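Local coordinates for MutT/NUDIX family protein (Bacillus thuringiensis str. Al Hakam, PDB 3ID9) that probably hydrolyses a nucleoside diphosphate linked to another moiety, as a member of the MutT/NUDIX hydrolase family, its own substrate being unassigned, at residues V85-D90 and S94-T99. Numbering follows the deposited sequence.
Sequences VCDKPD and SLLHIT
The carbonyl oxygen of L95 takes a nearly straight hydrogen bond from the backbone N of K88, N to O 2.7 Å, in the carbonyl plane, and also meets the CA-H of D87. K88 returns the bond through its own O, which L95 N approaches from well above the carbonyl plane. C86 and H97 form the next hydrogen-bonded pair of this regular antiparallel pairing, H97 N to C86 O being 2.7 Å. Where the paired strands give way to the connecting turn, the hydroxyl of S94 donates to the carbonyl oxygen of P89, OG to O 2.8 Å. The S94 torsion (chi1 -78°) sets OG opposite its own carbonyl carbon and lets it reach across. P89 comes just after the strand; its missing N-H costs this pairing nothing, and its ring suits a chain leaving for the turn. On the face bearing V85, D87, L96 and I98, the branched aliphatic residues suit burial: CD1 of L96 touches CG1 of V85 (3.8 Å) and CB of D87, while V85 and I98 lie side by side. The D87 carboxylate, though buried, is satisfied by Y155 OH and by the backbone N of L61 of the second subunit; that subunit also packs its L82 on V85 and its E59 on P89. On the other face, C86, K88, L95 and H97 are less covered; the extended K88 chain carries its charge outward, and H97 NE2 bonds to T27 on strand 23-32. Strands 77-88 and 95-104 thus form a beta hairpin within the mixed sheet of a Nudix fold, here bordering the subunit interface.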
ATOM      1  N   VAL B  85      -3.491   1.325   3.788  1.00 28.82           N
ATOM      2  CA  VAL B  85      -2.992  -0.008   4.059  1.00 29.26           C
ATOM      3  C   VAL B  85      -2.999  -0.173   5.569  1.00 30.83           C
ATOM      4  O   VAL B  85      -2.455   0.650   6.308  1.00 30.23           O
ATOM      5  CB  VAL B  85      -1.561  -0.214   3.498  1.00 28.68           C
ATOM      6  CG1 VAL B  85      -1.023  -1.562   3.938  1.00 27.26           C
ATOM      7  CG2 VAL B  85      -1.586  -0.145   1.973  1.00 25.63           C
ATOM      8  N   CYS B  86      -3.656  -1.230   6.019  1.00 31.78           N
ATOM      9  CA  CYS B  86      -3.761  -1.512   7.437  1.00 33.41           C
ATOM     10  C   CYS B  86      -3.266  -2.931   7.675  1.00 30.53           C
ATOM     11  O   CYS B  86      -3.754  -3.874   7.050  1.00 26.87           O
ATOM     12  CB  CYS B  86      -5.226  -1.373   7.881  1.00 37.54           C
ATOM     13  SG  CYS B  86      -5.547  -1.874   9.595  1.00 49.38           S
ATOM     14  N   ASP B  87      -2.278  -3.092   8.547  1.00 28.11           N
ATOM     15  CA  ASP B  87      -1.804  -4.434   8.807  1.00 28.65           C
ATOM     16  C   ASP B  87      -1.819  -4.788  10.280  1.00 27.41           C
ATOM     17  O   ASP B  87      -1.513  -3.966  11.142  1.00 26.78           O
ATOM     18  CB  ASP B  87      -0.424  -4.682   8.154  1.00 31.25           C
ATOM     19  CG  ASP B  87       0.732  -4.039   8.899  1.00 33.08           C
ATOM     20  OD1 ASP B  87       0.701  -2.820   9.170  1.00 35.05           O
ATOM     21  OD2 ASP B  87       1.696  -4.775   9.195  1.00 35.80           O
ATOM     22  N   LYS B  88      -2.252  -6.019  10.541  1.00 27.36           N
ATOM     23  CA  LYS B  88      -2.360  -6.578  11.883  1.00 28.44           C
ATOM     24  C   LYS B  88      -1.571  -7.869  11.918  1.00 26.57           C
ATOM     25  O   LYS B  88      -2.132  -8.949  11.729  1.00 25.33           O
ATOM     26  CB  LYS B  88      -3.817  -6.898  12.231  1.00 32.13           C
ATOM     27  CG  LYS B  88      -4.704  -5.704  12.540  1.00 37.06           C
ATOM     28  CD  LYS B  88      -6.074  -6.203  12.959  1.00 40.77           C
ATOM     29  CE  LYS B  88      -7.015  -5.080  13.336  1.00 44.90           C
ATOM     30  NZ  LYS B  88      -8.339  -5.653  13.744  1.00 46.72           N
ATOM     31  N   PRO B  89      -0.254  -7.779  12.150  1.00 25.63           N
ATOM     32  CA  PRO B  89       0.544  -9.004  12.188  1.00 26.37           C
ATOM     33  C   PRO B  89       0.151  -9.975  13.312  1.00 28.76           C
ATOM     34  O   PRO B  89       0.335 -11.186  13.166  1.00 27.96           O
ATOM     35  CB  PRO B  89       1.983  -8.481  12.302  1.00 23.29           C
ATOM     36  CG  PRO B  89       1.820  -7.169  12.999  1.00 26.08           C
ATOM     37  CD  PRO B  89       0.588  -6.585  12.339  1.00 25.79           C
ATOM     38  N   ASP B  90      -0.409  -9.455  14.410  1.00 28.87           N
ATOM     39  CA  ASP B  90      -0.812 -10.309  15.531  1.00 31.42           C
ATOM     40  C   ASP B  90      -2.105 -11.092  15.288  1.00 31.40           C
ATOM     41  O   ASP B  90      -2.434 -11.990  16.064  1.00 31.74           O
ATOM     42  CB  ASP B  90      -0.986  -9.499  16.831  1.00 34.92           C
ATOM     43  CG  ASP B  90       0.304  -8.845  17.308  1.00 40.59           C
ATOM     44  OD1 ASP B  90       1.372  -9.502  17.291  1.00 42.63           O
ATOM     45  OD2 ASP B  90       0.242  -7.663  17.717  1.00 44.41           O
ATOM     46  N   SER B  94      -2.083 -13.555  10.145  1.00 31.72           N
ATOM     47  CA  SER B  94      -1.636 -12.173   9.971  1.00 32.48           C
ATOM     48  C   SER B  94      -2.520 -11.523   8.924  1.00 30.97           C
ATOM     49  O   SER B  94      -2.850 -12.144   7.916  1.00 30.86           O
ATOM     50  CB  SER B  94      -0.177 -12.124   9.511  1.00 32.70           C
ATOM     51  OG  SER B  94       0.700 -12.360  10.595  1.00 35.74           O
ATOM     52  N   LEU B  95      -2.884 -10.269   9.151  1.00 29.16           N
ATOM     53  CA  LEU B  95      -3.774  -9.588   8.231  1.00 28.91           C
ATOM     54  C   LEU B  95      -3.269  -8.306   7.593  1.00 28.87           C
ATOM     55  O   LEU B  95      -2.737  -7.418   8.259  1.00 27.18           O
ATOM     56  CB  LEU B  95      -5.097  -9.298   8.942  1.00 30.42           C
ATOM     57  CG  LEU B  95      -6.058  -8.299   8.294  1.00 33.29           C
ATOM     58  CD1 LEU B  95      -6.536  -8.805   6.940  1.00 33.31           C
ATOM     59  CD2 LEU B  95      -7.231  -8.092   9.233  1.00 35.46           C
ATOM     60  N   LEU B  96      -3.454  -8.220   6.285  1.00 28.79           N
ATOM     61  CA  LEU B  96      -3.077  -7.035   5.544  1.00 30.94           C
ATOM     62  C   LEU B  96      -4.361  -6.588   4.831  1.00 32.28           C
ATOM     63  O   LEU B  96      -4.970  -7.357   4.086  1.00 32.74           O
ATOM     64  CB  LEU B  96      -1.974  -7.372   4.544  1.00 30.91           C
ATOM     65  CG  LEU B  96      -1.362  -6.177   3.815  1.00 33.70           C
ATOM     66  CD1 LEU B  96      -0.773  -5.204   4.825  1.00 34.10           C
ATOM     67  CD2 LEU B  96      -0.295  -6.661   2.857  1.00 35.24           C
ATOM     68  N   HIS B  97      -4.787  -5.358   5.088  1.00 32.87           N
ATOM     69  CA  HIS B  97      -6.007  -4.831   4.482  1.00 33.50           C
ATOM     70  C   HIS B  97      -5.722  -3.616   3.593  1.00 31.72           C
ATOM     71  O   HIS B  97      -5.331  -2.559   4.086  1.00 31.05           O
ATOM     72  CB  HIS B  97      -7.004  -4.444   5.583  1.00 35.76           C
ATOM     73  CG  HIS B  97      -8.353  -4.046   5.067  1.00 43.90           C
ATOM     74  ND1 HIS B  97      -9.304  -3.431   5.857  1.00 46.50           N
ATOM     75  CD2 HIS B  97      -8.917  -4.185   3.841  1.00 44.53           C
ATOM     76  CE1 HIS B  97     -10.391  -3.208   5.142  1.00 47.04           C
ATOM     77  NE2 HIS B  97     -10.182  -3.658   3.914  1.00 46.34           N
ATOM     78  N   ILE B  98      -5.925  -3.768   2.288  1.00 30.31           N
ATOM     79  CA  ILE B  98      -5.694  -2.674   1.346  1.00 30.65           C
ATOM     80  C   ILE B  98      -6.997  -2.048   0.818  1.00 29.69           C
ATOM     81  O   ILE B  98      -7.912  -2.757   0.403  1.00 28.57           O
ATOM     82  CB  ILE B  98      -4.865  -3.139   0.109  1.00 32.16           C
ATOM     83  CG1 ILE B  98      -3.454  -3.567   0.520  1.00 31.85           C
ATOM     84  CG2 ILE B  98      -4.756  -2.006  -0.894  1.00 32.44           C
ATOM     85  CD1 ILE B  98      -3.353  -4.983   1.007  1.00 35.36           C
ATOM     86  N   THR B  99      -7.058  -0.717   0.830  1.00 27.67           N
ATOM     87  CA  THR B  99      -8.218   0.017   0.334  1.00 26.63           C
ATOM     88  C   THR B  99      -7.848   0.777  -0.936  1.00 28.05           C
ATOM     89  O   THR B  99      -6.915   1.586  -0.936  1.00 27.58           O
ATOM     90  CB  THR B  99      -8.745   1.034   1.376  1.00 26.64           C
ATOM     91  OG1 THR B  99      -9.408   0.337   2.436  1.00 24.86           O
ATOM     92  CG2 THR B  99      -9.732   2.000   0.733  1.00 27.40           C
TER